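Side-chain contacts in uncharacterized protein (Pseudomonas aeruginosa, PDB 4O5P), which probably hydrolyses phospholipids as the type VI secretion effector Tle1, a membrane-targeting enzyme of the alpha/beta-hydrolase clan: residues A[156-159]-A[160-164]; A[642-646]-A[647-651]; A[807-810]-A[811-815]; A[441-444]-A[445-448]; A[540-543]-A[544-548]. All coordinates share one frame; numbering follows the deposited sequence.

Overall arrangement
All five contacts are local, each formed within one unbroken run of residues, so none closes a long loop, and along the chain they follow in series without nesting or crossing. Contact 1 comes first, at the C-terminal end of helix 139-162, which lies against strands of the mixed sheet. Contact 4 follows, where helix 441-445 runs into the loop before helix 451-463. Contact 5 sits in helix 538-550, beside helix 507-528. Contact 2 turns from strand 643-644 into helix 649-657, and contact 3 lies in helix 803-814. No two touch: even contacts 2 and 4 keep about 16 Å between nearest atoms, and contacts 2 and 3 lie on opposite sides of the chain's centre.

Contact 1. Residues A[156-159]-A[160-164]; sequences ALFY and TLLKS
Phe158 lays one face of its ring under the CD1 methyl of Leu162, one helical turn further on, in a CH-pi contact with the carbon 4.2 Å from the ring centroid and 28° off the normal. The methyl is nearest Phe158 CE1, at 3.8 Å. With its CG anti to the backbone N (chi1 -167°), the ring points outward with a slight lean along the helix, and Ser164 OG meets it obliquely, 3.2 Å from Phe158 CE2. On another side of the helix Leu157 and Leu161 run side by side, CG of Leu157 against CD1 of Leu161, and both continue onto leucines of helix 195-219. Thr160 faces the mixed sheet, touching Ile65 and Phe112. There its OG1 gives a hydrogen bond of 2.7 Å to Ala156 O, and since the backbone N of Thr160 reaches that same oxygen from the opposite face of the carbonyl plane, two bonds grip one acceptor. The helix ends at Leu162, and the positive phi of Lys163 (60°) turns the chain aside. The turn carries Ser164 O back to Tyr159 CA, 3.1 Å away in a CA-H...O contact, and sets Lys163 CA over one face of the tyrosine ring. The chemistry implies that hydrocarbon joins this helix end to helix 195-219, while the buried threonine hydroxyl bonds its own helix and so probably faces the sheet at little polar cost.

Contact 2. Residues A[642-646]-A[647-651]; sequences DRVAP and GQEKL
Ala645 to Gln648 make a type II beta turn, closed by a hydrogen bond of 3.1 Å from Gln648 N to Ala645 O. Pro646 and Gly647 take the two central positions, and the positive phi of Gly647 (87°) is one that glycine readily adopts. Just before the turn, Val644 puts its CG1 methyl against Gln648, the residue ahead of the helix, 3.6 Å from Gln648 CB and 3.5 Å from Gln648 O. The CG of Gln648 lies more loosely beside Ala645 CB, while a water donates to Pro646 O and, weakly, to Gln648 OE1. Glu649 folds back across the turn: its chain bends at chi2 (79°), bringing the carboxylate over Gly647 N, which gives weak hydrogen bonds to OE1 at 3.0 Å and to OE2 at 3.1 Å. That same OE2 comes within 3.2 Å of Ala645 O, a meeting of two acceptors that is probably mildly unfavourable and perhaps offset by the Gly647 N-H beside it. Gln648 also touches Leu637 of helix 616-637, and Ala645 shares a backbone hydrogen bond with that residue. The arrangement is a Pro-Gly type II turn, here used at the surface to join the short strand 643-644 to helix 649-657, with Gln648 at the N-cap position.

Contact 3. Residues A[807-810]-A[811-815]; sequences QVLL and AQQTV
Val808 and Gln812 form the close-fitted side of this helical turn, lying side by side and pointing the same way. The CG of Gln812 rests 3.4 Å from Val808 O and 4.2 Å from Val808 CG1. A bend at chi2 (-66°) leads the end of Gln812 away from Val808; the side chain also touches Thr186, Asp754 and Leu756. Val808 is buried, and both residues, together with Leu809, pack on Leu795 of helix 795-798, so this flank ties helix 803-814 to the body of the chain.

Conditions differ on the solvent side. Leu809 stands at the border, and the exposed Gln813 crosses it at a slant, its chain, extended beyond CG, reaching back along the helix to the leucine branch. There the nitrogen NE2 stands 3.5 Å from Leu809 CD1 and 3.6 Å from Leu809 CG. A polar group is here laid on hydrocarbon without a bond. Leu810, by contrast, sends its branch outward; between it and Gln813 the closest side-chain pair is Leu810 CD1 and Gln813 OE1, 4.5 Å apart. The defined polar contact of this outer flank is made by Thr814. Its OG1, placed beside the backbone N (chi1 -61°), donates to Leu810 O over 3.0 Å, and Thr814 N donates to the same oxygen from the other face of the carbonyl plane.

Only one further residue, Val815, is modelled beyond this point. The chemistry implies that partly apolar packing joins one flank to the protein, whereas on the other the Gln813 amide only lies against leucine carbon and the threonine hydroxyl shares the acceptor of a backbone bond.

Contact 4. Residues A[441-444]-A[445-448]; sequences PKIE and AEFS
Ala445 N binds Pro441 O at 2.9 Å, the shortest hydrogen bond between 441-444 and 445-448. The next amide is less well served: Glu446 N divides itself between Lys442 O and Ile443 O, both at 3.0 Å and both weak because the hydrogen points squarely at neither. The side chains of Ile443 and Glu446 lie side by side and point the same way. Methyl CD1 of Ile443 runs alongside the carboxylate, 3.9 Å from Glu446 OE1, and the same oxygen is hydrogen-bonded to His97 ND1 of helix 91-97, on which Ile443 also packs. The histidine is thus a second-shell partner that probably steadies the carboxylate beside the isoleucine. Helix 441-445 is here giving way to a type I beta turn from Ala445 to Ser448, within the connection to helix 451-463. Its own closing bond, from Ser448 N to Ala445 O, is weak at 3.4 Å, whereas Phe447 N reaches Glu444 O at 3.1 Å from above the carbonyl plane. Phe447 is the buried residue of the turn. With CG anti to the carbonyl carbon (chi1 -77°), its ring presents an edge to the helix, and Ile443 O lies in the ring plane, 3.2 Å from Phe447 CD1. Tyr411 meets the ring with its own plane turned by about 70°, while Leu95 and Leu20 are further neighbours of the phenylalanine.

Contact 5. Residues A[540-543]-A[544-548]; sequences EQAE and WDRNV
Glu543 and Arg546 cross at a slant with carboxylate and guanidinium planes at 90°, so the acid meets the edge of the base, not its face. OE1 of Glu543 sits at the guanidinium edge, in its plane, forming a salt bridge of 3.3 Å to Arg546 NH2. The hydrogen bonds within it, from NH2 and from Arg546 NE at 3.5 Å, are both weak. Glu543 CG also runs close, 3.2 Å from Arg546 NH2. A bend of the arginine at chi3 (-91°) folds the guanidinium back over the helix, where one face covers the peptide between Ala542 and Glu543, with Ala542 C 4.1 Å beneath its centre.

Gln541 and Asp545 also cross, their amide and carboxylate planes nearly perpendicular, but here contact is made by carbon: Gln541 CG lies 3.6 Å from Asp545 OD2. Glu543 and Asn547 cross too, with carboxylate and amide planes 52° apart. Asn547 N donates a hydrogen bond to Glu543 O; ND2, though 3.0 Å from that oxygen, is not aimed for a bond, and the side chain touches Ala512 and Leu516 of helix 507-528. Trp544 carries its indole onto Leu516 and Arg520 of that helix, with Val548 CG2 3.3 Å above one face, toward the rim of the ring.

This is characteristic of an amphipathic surface helix, with an i to i+3 Glu-Arg pair outside and Trp544 and Asn547 packed on a neighbouring helix.

Contact 1. Residues A[156-159]-A[160-164]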
loop_
_atom_site.group_PDB
_atom_site.type_symbol
_atom_site.label_atom_id
_atom_site.label_comp_id
_atom_site.label_asym_id
_atom_site.label_seq_id
_atom_site.Cartn_x
_atom_site.Cartn_y
_atom_site.Cartn_z
ATOM N N ALA A 156 19.520 0.688 15.324
ATOM C CA ALA A 156 20.019 2.055 15.427
ATOM C C ALA A 156 20.566 2.353 16.822
ATOM O O ALA A 156 21.656 2.922 16.952
ATOM C CB ALA A 156 18.933 3.056 15.041
ATOM N N LEU A 157 19.819 1.968 17.862
ATOM C CA LEU A 157 20.313 2.197 19.229
ATOM C C LEU A 157 21.571 1.364 19.492
ATOM O O LEU A 157 22.558 1.865 20.023
ATOM C CB LEU A 157 19.230 1.871 20.267
ATOM C CG LEU A 157 19.419 2.396 21.694
ATOM C CD1 LEU A 157 19.819 3.870 21.683
ATOM C CD2 LEU A 157 18.160 2.203 22.526
ATOM N N PHE A 158 21.509 0.094 19.100
ATOM C CA PHE A 158 22.584 -0.870 19.270
ATOM C C PHE A 158 23.872 -0.335 18.674
ATOM O O PHE A 158 24.931 -0.435 19.290
ATOM C CB PHE A 158 22.190 -2.171 18.569
ATOM C CG PHE A 158 23.049 -3.354 18.915
ATOM C CD1 PHE A 158 22.848 -4.050 20.100
ATOM C CD2 PHE A 158 24.022 -3.807 18.029
ATOM C CE1 PHE A 158 23.622 -5.152 20.419
ATOM C CE2 PHE A 158 24.807 -4.918 18.338
ATOM C CZ PHE A 158 24.604 -5.592 19.536
ATOM N N TYR A 159 23.788 0.244 17.480
ATOM C CA TYR A 159 24.976 0.825 16.861
ATOM C C TYR A 159 25.389 2.074 17.601
ATOM O O TYR A 159 26.585 2.337 17.764
ATOM C CB TYR A 159 24.749 1.171 15.389
ATOM C CG TYR A 159 26.016 1.622 14.675
ATOM C CD1 TYR A 159 26.418 2.956 14.689
ATOM C CD2 TYR A 159 26.807 0.708 13.994
ATOM C CE1 TYR A 159 27.573 3.358 14.042
ATOM C CE2 TYR A 159 27.954 1.096 13.348
ATOM C CZ TYR A 159 28.333 2.420 13.375
ATOM O OH TYR A 159 29.480 2.805 12.726
ATOM N N THR A 160 24.404 2.853 18.032
ATOM C CA THR A 160 24.704 4.082 18.747
ATOM C C THR A 160 25.571 3.788 19.970
ATOM O O THR A 160 26.576 4.459 20.194
ATOM C CB THR A 160 23.433 4.828 19.152
ATOM O OG1 THR A 160 22.698 5.192 17.971
ATOM C CG2 THR A 160 23.786 6.089 19.908
ATOM N N LEU A 161 25.207 2.756 20.725
ATOM C CA LEU A 161 25.887 2.447 21.988
ATOM C C LEU A 161 27.118 1.553 21.839
ATOM O O LEU A 161 28.148 1.804 22.464
ATOM C CB LEU A 161 24.898 1.812 22.972
ATOM C CG LEU A 161 23.699 2.699 23.319
ATOM C CD1 LEU A 161 22.620 1.947 24.097
ATOM C CD2 LEU A 161 24.153 3.909 24.103
ATOM N N LEU A 162 27.023 0.523 21.005
ATOM C CA LEU A 162 28.058 -0.507 20.952
ATOM C C LEU A 162 28.912 -0.534 19.681
ATOM O O LEU A 162 29.813 -1.371 19.563
ATOM C CB LEU A 162 27.424 -1.881 21.162
ATOM C CG LEU A 162 27.051 -2.202 22.605
ATOM C CD1 LEU A 162 25.698 -2.908 22.671
ATOM C CD2 LEU A 162 28.144 -3.061 23.230
ATOM N N LYS A 163 28.620 0.353 18.732
ATOM C CA LYS A 163 29.398 0.453 17.491
ATOM C C LYS A 163 29.422 -0.830 16.645
ATOM O O LYS A 163 30.364 -1.074 15.882
ATOM C CB LYS A 163 30.823 0.931 17.777
ATOM C CG LYS A 163 30.879 2.216 18.591
ATOM C CD LYS A 163 30.003 3.319 17.992
ATOM C CE LYS A 163 30.013 4.562 18.879
ATOM N NZ LYS A 163 29.121 5.652 18.367
ATOM N N SER A 164 28.382 -1.641 16.778
ATOM C CA SER A 164 28.163 -2.761 15.871
ATOM C C SER A 164 26.690 -2.750 15.490
ATOM O O SER A 164 25.881 -2.076 16.131
ATOM C CB SER A 164 28.533 -4.085 16.535
ATOM O OG SER A 164 27.848 -4.239 17.766
#

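Contact 2. Residues A[642-646]-A[647-651]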
loop_
_atom_site.group_PDB
_atom_site.type_symbol
_atom_site.label_atom_id
_atom_site.label_comp_id
_atom_site.label_asym_id
_atom_site.label_seq_id
_atom_site.Cartn_x
_atom_site.Cartn_y
_atom_site.Cartn_z
ATOM N N ASP A 642 -12.995 14.679 -30.407
ATOM C CA ASP A 642 -11.615 15.124 -30.607
ATOM C C ASP A 642 -11.376 16.624 -30.558
ATOM O O ASP A 642 -10.320 17.088 -30.986
ATOM C CB ASP A 642 -11.053 14.589 -31.915
ATOM C CG ASP A 642 -10.167 13.423 -31.703
ATOM O OD1 ASP A 642 -10.715 12.319 -31.538
ATOM O OD2 ASP A 642 -8.927 13.603 -31.677
ATOM N N ARG A 643 -12.339 17.381 -30.045
ATOM C CA ARG A 643 -12.184 18.829 -29.954
ATOM C C ARG A 643 -12.356 19.346 -28.530
ATOM O O ARG A 643 -13.485 19.543 -28.056
ATOM C CB ARG A 643 -13.170 19.532 -30.879
ATOM C CG ARG A 643 -12.855 19.374 -32.351
ATOM C CD ARG A 643 -13.911 20.064 -33.192
ATOM N NE ARG A 643 -13.417 20.338 -34.538
ATOM C CZ ARG A 643 -13.841 21.342 -35.299
ATOM N NH1 ARG A 643 -14.781 22.164 -34.857
ATOM N NH2 ARG A 643 -13.326 21.519 -36.508
ATOM N N VAL A 644 -11.231 19.593 -27.865
ATOM C CA VAL A 644 -11.238 20.084 -26.490
ATOM C C VAL A 644 -11.850 21.479 -26.431
ATOM O O VAL A 644 -11.554 22.319 -27.272
ATOM C CB VAL A 644 -9.809 20.094 -25.913
ATOM C CG1 VAL A 644 -9.790 20.680 -24.514
ATOM C CG2 VAL A 644 -9.260 18.666 -25.892
ATOM N N ALA A 645 -12.732 21.714 -25.465
ATOM C CA ALA A 645 -13.317 23.031 -25.288
ATOM C C ALA A 645 -12.225 24.045 -24.941
ATOM O O ALA A 645 -11.236 23.685 -24.316
ATOM C CB ALA A 645 -14.371 22.996 -24.204
ATOM N N PRO A 646 -12.391 25.308 -25.374
ATOM C CA PRO A 646 -11.406 26.352 -25.079
ATOM C C PRO A 646 -11.114 26.425 -23.593
ATOM O O PRO A 646 -12.055 26.352 -22.808
ATOM C CB PRO A 646 -12.113 27.629 -25.536
ATOM C CG PRO A 646 -12.928 27.171 -26.698
ATOM C CD PRO A 646 -13.430 25.788 -26.304
ATOM N N GLY A 647 -9.842 26.543 -23.228
ATOM C CA GLY A 647 -9.451 26.704 -21.837
ATOM C C GLY A 647 -9.274 25.381 -21.109
ATOM O O GLY A 647 -8.834 25.339 -19.954
ATOM N N GLN A 648 -9.631 24.286 -21.772
ATOM C CA GLN A 648 -9.549 22.973 -21.132
ATOM C C GLN A 648 -8.358 22.172 -21.630
ATOM O O GLN A 648 -8.260 20.976 -21.357
ATOM C CB GLN A 648 -10.846 22.179 -21.365
ATOM C CG GLN A 648 -12.115 22.849 -20.799
ATOM C CD GLN A 648 -12.076 23.031 -19.289
ATOM O OE1 GLN A 648 -12.229 24.146 -18.777
ATOM N NE2 GLN A 648 -11.902 21.934 -18.567
ATOM N N GLU A 649 -7.454 22.830 -22.353
ATOM C CA GLU A 649 -6.383 22.129 -23.056
ATOM C C GLU A 649 -5.397 21.505 -22.093
ATOM O O GLU A 649 -5.015 20.345 -22.238
ATOM C CB GLU A 649 -5.633 23.089 -23.990
ATOM C CG GLU A 649 -6.461 23.589 -25.158
ATOM C CD GLU A 649 -7.414 24.714 -24.759
ATOM O OE1 GLU A 649 -7.130 25.449 -23.785
ATOM O OE2 GLU A 649 -8.462 24.847 -25.423
ATOM N N LYS A 650 -4.979 22.291 -21.112
ATOM C CA LYS A 650 -3.963 21.833 -20.184
ATOM C C LYS A 650 -4.482 20.647 -19.362
ATOM O O LYS A 650 -3.734 19.698 -19.108
ATOM C CB LYS A 650 -3.473 23.000 -19.317
ATOM C CG LYS A 650 -2.482 23.918 -20.041
ATOM C CD LYS A 650 -1.327 23.106 -20.652
ATOM C CE LYS A 650 -0.152 23.992 -21.120
ATOM N NZ LYS A 650 1.003 23.179 -21.640
ATOM N N LEU A 651 -5.771 20.680 -19.011
ATOM C CA LEU A 651 -6.406 19.594 -18.269
ATOM C C LEU A 651 -6.463 18.287 -19.079
ATOM O O LEU A 651 -5.983 17.215 -18.619
ATOM C CB LEU A 651 -7.804 20.021 -17.828
ATOM C CG LEU A 651 -8.591 19.019 -16.985
ATOM C CD1 LEU A 651 -7.838 18.701 -15.680
ATOM C CD2 LEU A 651 -9.999 19.542 -16.696
HETATM O O HOH W 1 -9.453 23.967 -27.469
HETATM O O HOH W 2 -13.103 27.026 -20.204
#

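Contact 3. Residues A[807-810]-A[811-815]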
loop_
_atom_site.group_PDB
_atom_site.type_symbol
_atom_site.label_atom_id
_atom_site.label_comp_id
_atom_site.label_asym_id
_atom_site.label_seq_id
_atom_site.Cartn_x
_atom_site.Cartn_y
_atom_site.Cartn_z
ATOM N N GLN A 807 -13.649 -37.588 2.493
ATOM C CA GLN A 807 -12.856 -37.453 1.258
ATOM C C GLN A 807 -12.174 -36.085 1.149
ATOM O O GLN A 807 -10.969 -35.994 0.821
ATOM C CB GLN A 807 -13.689 -37.738 0.013
ATOM C CG GLN A 807 -13.512 -39.164 -0.512
ATOM C CD GLN A 807 -14.630 -39.572 -1.433
ATOM O OE1 GLN A 807 -15.566 -38.806 -1.657
ATOM N NE2 GLN A 807 -14.548 -40.787 -1.974
ATOM N N VAL A 808 -12.938 -35.027 1.425
ATOM C CA VAL A 808 -12.341 -33.684 1.471
ATOM C C VAL A 808 -11.085 -33.677 2.340
ATOM O O VAL A 808 -10.037 -33.182 1.929
ATOM C CB VAL A 808 -13.333 -32.637 2.010
ATOM C CG1 VAL A 808 -12.646 -31.291 2.217
ATOM C CG2 VAL A 808 -14.528 -32.503 1.069
ATOM N N LEU A 809 -11.207 -34.267 3.526
ATOM C CA LEU A 809 -10.149 -34.325 4.525
ATOM C C LEU A 809 -8.942 -35.123 4.067
ATOM O O LEU A 809 -7.812 -34.743 4.344
ATOM C CB LEU A 809 -10.687 -34.896 5.841
ATOM C CG LEU A 809 -9.640 -35.274 6.895
ATOM C CD1 LEU A 809 -8.895 -34.050 7.402
ATOM C CD2 LEU A 809 -10.292 -36.027 8.044
ATOM N N LEU A 810 -9.177 -36.238 3.387
ATOM C CA LEU A 810 -8.078 -36.999 2.808
ATOM C C LEU A 810 -7.276 -36.119 1.832
ATOM O O LEU A 810 -6.029 -36.046 1.904
ATOM C CB LEU A 810 -8.630 -38.239 2.099
ATOM C CG LEU A 810 -7.617 -39.044 1.298
ATOM C CD1 LEU A 810 -6.530 -39.535 2.231
ATOM C CD2 LEU A 810 -8.302 -40.203 0.593
ATOM N N ALA A 811 -7.994 -35.424 0.947
ATOM C CA ALA A 811 -7.328 -34.538 -0.020
ATOM C C ALA A 811 -6.537 -33.415 0.660
ATOM O O ALA A 811 -5.356 -33.192 0.358
ATOM C CB ALA A 811 -8.337 -33.954 -0.999
ATOM N N GLN A 812 -7.204 -32.704 1.564
ATOM C CA GLN A 812 -6.583 -31.629 2.332
ATOM C C GLN A 812 -5.354 -32.102 3.110
ATOM O O GLN A 812 -4.325 -31.421 3.136
ATOM C CB GLN A 812 -7.608 -31.028 3.295
ATOM C CG GLN A 812 -8.664 -30.157 2.642
ATOM C CD GLN A 812 -8.078 -28.886 2.044
ATOM O OE1 GLN A 812 -7.533 -28.034 2.755
ATOM N NE2 GLN A 812 -8.185 -28.755 0.730
ATOM N N GLN A 813 -5.470 -33.269 3.742
ATOM C CA GLN A 813 -4.376 -33.874 4.506
ATOM C C GLN A 813 -3.175 -34.171 3.627
ATOM O O GLN A 813 -2.026 -34.036 4.064
ATOM C CB GLN A 813 -4.816 -35.199 5.139
ATOM C CG GLN A 813 -5.397 -35.115 6.540
ATOM C CD GLN A 813 -6.087 -36.407 6.941
ATOM O OE1 GLN A 813 -6.238 -37.326 6.127
ATOM N NE2 GLN A 813 -6.521 -36.482 8.192
ATOM N N THR A 814 -3.435 -34.625 2.402
ATOM C CA THR A 814 -2.329 -34.969 1.508
ATOM C C THR A 814 -1.438 -33.751 1.245
ATOM O O THR A 814 -0.212 -33.841 1.347
ATOM C CB THR A 814 -2.815 -35.636 0.209
ATOM O OG1 THR A 814 -3.494 -36.858 0.534
ATOM C CG2 THR A 814 -1.639 -35.955 -0.701
ATOM N N VAL A 815 -2.053 -32.608 0.947
ATOM C CA VAL A 815 -1.308 -31.358 0.832
ATOM C C VAL A 815 -0.631 -30.993 2.157
ATOM O O VAL A 815 0.580 -30.766 2.206
ATOM C CB VAL A 815 -2.221 -30.193 0.414
ATOM C CG1 VAL A 815 -1.392 -28.957 0.099
ATOM C CG2 VAL A 815 -3.055 -30.585 -0.784
#

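Contact 4. Residues A[441-444]-A[445-448]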
loop_
_atom_site.group_PDB
_atom_site.type_symbol
_atom_site.label_atom_id
_atom_site.label_comp_id
_atom_site.label_asym_id
_atom_site.label_seq_id
_atom_site.Cartn_x
_atom_site.Cartn_y
_atom_site.Cartn_z
ATOM N N PRO A 441 24.142 14.968 -8.023
ATOM C CA PRO A 441 23.338 15.181 -9.235
ATOM C C PRO A 441 22.206 14.170 -9.474
ATOM O O PRO A 441 21.080 14.607 -9.723
ATOM C CB PRO A 441 24.379 15.081 -10.350
ATOM C CG PRO A 441 25.617 15.625 -9.727
ATOM C CD PRO A 441 25.578 15.192 -8.283
ATOM N N LYS A 442 22.500 12.869 -9.404
ATOM C CA LYS A 442 21.513 11.818 -9.659
ATOM C C LYS A 442 20.216 11.993 -8.838
ATOM O O LYS A 442 19.081 11.916 -9.367
ATOM C CB LYS A 442 22.141 10.451 -9.351
ATOM C CG LYS A 442 21.335 9.275 -9.908
ATOM C CD LYS A 442 21.667 7.939 -9.241
ATOM C CE LYS A 442 20.833 6.800 -9.851
ATOM N NZ LYS A 442 21.070 6.621 -11.319
ATOM N N ILE A 443 20.406 12.235 -7.544
ATOM C CA ILE A 443 19.313 12.348 -6.589
ATOM C C ILE A 443 18.552 13.660 -6.772
ATOM O O ILE A 443 17.317 13.699 -6.672
ATOM C CB ILE A 443 19.831 12.232 -5.142
ATOM C CG1 ILE A 443 20.700 10.983 -4.979
ATOM C CG2 ILE A 443 18.671 12.242 -4.143
ATOM C CD1 ILE A 443 20.069 9.700 -5.516
ATOM N N GLU A 444 19.280 14.739 -7.037
ATOM C CA GLU A 444 18.629 15.992 -7.387
ATOM C C GLU A 444 17.756 15.817 -8.639
ATOM O O GLU A 444 16.650 16.343 -8.720
ATOM C CB GLU A 444 19.663 17.106 -7.578
ATOM C CG GLU A 444 19.077 18.384 -8.186
ATOM C CD GLU A 444 19.819 19.649 -7.771
ATOM O OE1 GLU A 444 20.957 19.544 -7.263
ATOM O OE2 GLU A 444 19.245 20.751 -7.942
ATOM N N ALA A 445 18.237 15.043 -9.605
ATOM C CA ALA A 445 17.473 14.846 -10.831
ATOM C C ALA A 445 16.278 13.951 -10.547
ATOM O O ALA A 445 15.307 13.946 -11.308
ATOM C CB ALA A 445 18.342 14.251 -11.928
ATOM N N GLU A 446 16.344 13.192 -9.454
ATOM C CA GLU A 446 15.201 12.356 -9.087
ATOM C C GLU A 446 14.007 13.174 -8.602
ATOM O O GLU A 446 12.903 12.640 -8.456
ATOM C CB GLU A 446 15.595 11.285 -8.058
ATOM C CG GLU A 446 16.357 10.102 -8.648
ATOM C CD GLU A 446 16.568 8.970 -7.648
ATOM O OE1 GLU A 446 16.285 9.167 -6.453
ATOM O OE2 GLU A 446 17.023 7.878 -8.064
ATOM N N PHE A 447 14.228 14.464 -8.358
ATOM C CA PHE A 447 13.190 15.349 -7.838
ATOM C C PHE A 447 12.759 16.413 -8.855
ATOM O O PHE A 447 12.027 17.341 -8.501
ATOM C CB PHE A 447 13.670 16.037 -6.552
ATOM C CG PHE A 447 13.626 15.156 -5.322
ATOM C CD1 PHE A 447 14.578 14.165 -5.122
ATOM C CD2 PHE A 447 12.633 15.326 -4.369
ATOM C CE1 PHE A 447 14.531 13.357 -3.993
ATOM C CE2 PHE A 447 12.574 14.521 -3.233
ATOM C CZ PHE A 447 13.521 13.541 -3.044
ATOM N N SER A 448 13.211 16.286 -10.103
ATOM C CA SER A 448 12.910 17.286 -11.143
ATOM C C SER A 448 11.419 17.407 -11.484
ATOM O O SER A 448 10.722 16.400 -11.640
ATOM C CB SER A 448 13.658 16.957 -12.438
ATOM O OG SER A 448 15.033 17.240 -12.333
#

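Contact 5. Residues A[540-543]-A[544-548]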
loop_
_atom_site.group_PDB
_atom_site.type_symbol
_atom_site.label_atom_id
_atom_site.label_comp_id
_atom_site.label_asym_id
_atom_site.label_seq_id
_atom_site.Cartn_x
_atom_site.Cartn_y
_atom_site.Cartn_z
ATOM N N GLU A 540 15.566 -28.440 -21.384
ATOM C CA GLU A 540 15.491 -27.171 -20.660
ATOM C C GLU A 540 16.673 -26.279 -20.985
ATOM O O GLU A 540 16.510 -25.067 -21.106
ATOM C CB GLU A 540 15.435 -27.408 -19.147
ATOM C CG GLU A 540 14.049 -27.702 -18.583
ATOM C CD GLU A 540 14.120 -28.339 -17.200
ATOM O OE1 GLU A 540 15.251 -28.572 -16.710
ATOM O OE2 GLU A 540 13.050 -28.619 -16.613
ATOM N N GLN A 541 17.863 -26.871 -21.115
ATOM C CA GLN A 541 19.066 -26.094 -21.430
ATOM C C GLN A 541 19.046 -25.583 -22.874
ATOM O O GLN A 541 19.427 -24.440 -23.139
ATOM C CB GLN A 541 20.342 -26.901 -21.172
ATOM C CG GLN A 541 21.636 -26.117 -21.443
ATOM C CD GLN A 541 22.251 -25.503 -20.190
ATOM O OE1 GLN A 541 21.710 -25.623 -19.089
ATOM N NE2 GLN A 541 23.398 -24.847 -20.355
ATOM N N ALA A 542 18.614 -26.430 -23.805
ATOM C CA ALA A 542 18.480 -25.981 -25.191
ATOM C C ALA A 542 17.538 -24.774 -25.240
ATOM O O ALA A 542 17.845 -23.761 -25.881
ATOM C CB ALA A 542 17.978 -27.105 -26.083
ATOM N N GLU A 543 16.415 -24.876 -24.531
ATOM C CA GLU A 543 15.475 -23.763 -24.427
ATOM C C GLU A 543 16.103 -22.521 -23.790
ATOM O O GLU A 543 15.895 -21.399 -24.271
ATOM C CB GLU A 543 14.239 -24.184 -23.641
ATOM C CG GLU A 543 13.153 -24.811 -24.497
ATOM C CD GLU A 543 12.299 -23.795 -25.250
ATOM O OE1 GLU A 543 11.516 -24.221 -26.127
ATOM O OE2 GLU A 543 12.387 -22.580 -24.965
ATOM N N TRP A 544 16.880 -22.734 -22.726
ATOM C CA TRP A 544 17.571 -21.655 -22.032
ATOM C C TRP A 544 18.429 -20.884 -23.018
ATOM O O TRP A 544 18.350 -19.658 -23.091
ATOM C CB TRP A 544 18.424 -22.194 -20.875
ATOM C CG TRP A 544 19.363 -21.163 -20.300
ATOM C CD1 TRP A 544 20.624 -20.866 -20.733
ATOM C CD2 TRP A 544 19.106 -20.286 -19.193
ATOM N NE1 TRP A 544 21.167 -19.862 -19.960
ATOM C CE2 TRP A 544 20.255 -19.492 -19.009
ATOM C CE3 TRP A 544 18.019 -20.105 -18.334
ATOM C CZ2 TRP A 544 20.342 -18.521 -18.005
ATOM C CZ3 TRP A 544 18.108 -19.140 -17.339
ATOM C CH2 TRP A 544 19.259 -18.364 -17.182
ATOM N N ASP A 545 19.217 -21.606 -23.811
ATOM C CA ASP A 545 20.110 -20.963 -24.774
ATOM C C ASP A 545 19.397 -20.308 -25.974
ATOM O O ASP A 545 19.840 -19.250 -26.460
ATOM C CB ASP A 545 21.183 -21.948 -25.236
ATOM C CG ASP A 545 21.977 -22.519 -24.076
ATOM O OD1 ASP A 545 22.305 -21.755 -23.145
ATOM O OD2 ASP A 545 22.264 -23.736 -24.096
ATOM N N ARG A 546 18.306 -20.922 -26.443
ATOM C CA ARG A 546 17.414 -20.262 -27.407
ATOM C C ARG A 546 16.993 -18.901 -26.864
ATOM O O ARG A 546 17.009 -17.893 -27.574
ATOM C CB ARG A 546 16.136 -21.080 -27.633
ATOM C CG ARG A 546 16.278 -22.292 -28.541
ATOM C CD ARG A 546 14.910 -22.769 -29.024
ATOM N NE ARG A 546 14.294 -23.785 -28.166
ATOM C CZ ARG A 546 14.630 -25.079 -28.166
ATOM N NH1 ARG A 546 15.606 -25.530 -28.947
ATOM N NH2 ARG A 546 14.003 -25.928 -27.368
ATOM N N ASN A 547 16.613 -18.894 -25.588
ATOM C CA ASN A 547 16.097 -17.700 -24.920
ATOM C C ASN A 547 17.156 -16.626 -24.727
ATOM O O ASN A 547 16.920 -15.441 -24.993
ATOM C CB ASN A 547 15.466 -18.094 -23.579
ATOM C CG ASN A 547 14.195 -18.887 -23.758
ATOM O OD1 ASN A 547 13.505 -18.736 -24.767
ATOM N ND2 ASN A 547 13.880 -19.743 -22.794
ATOM N N VAL A 548 18.326 -17.054 -24.265
ATOM C CA VAL A 548 19.475 -16.175 -24.108
ATOM C C VAL A 548 19.864 -15.586 -25.455
ATOM O O VAL A 548 20.419 -14.493 -25.524
ATOM C CB VAL A 548 20.661 -16.934 -23.481
ATOM C CG1 VAL A 548 21.904 -16.061 -23.404
ATOM C CG2 VAL A 548 20.283 -17.430 -22.104
#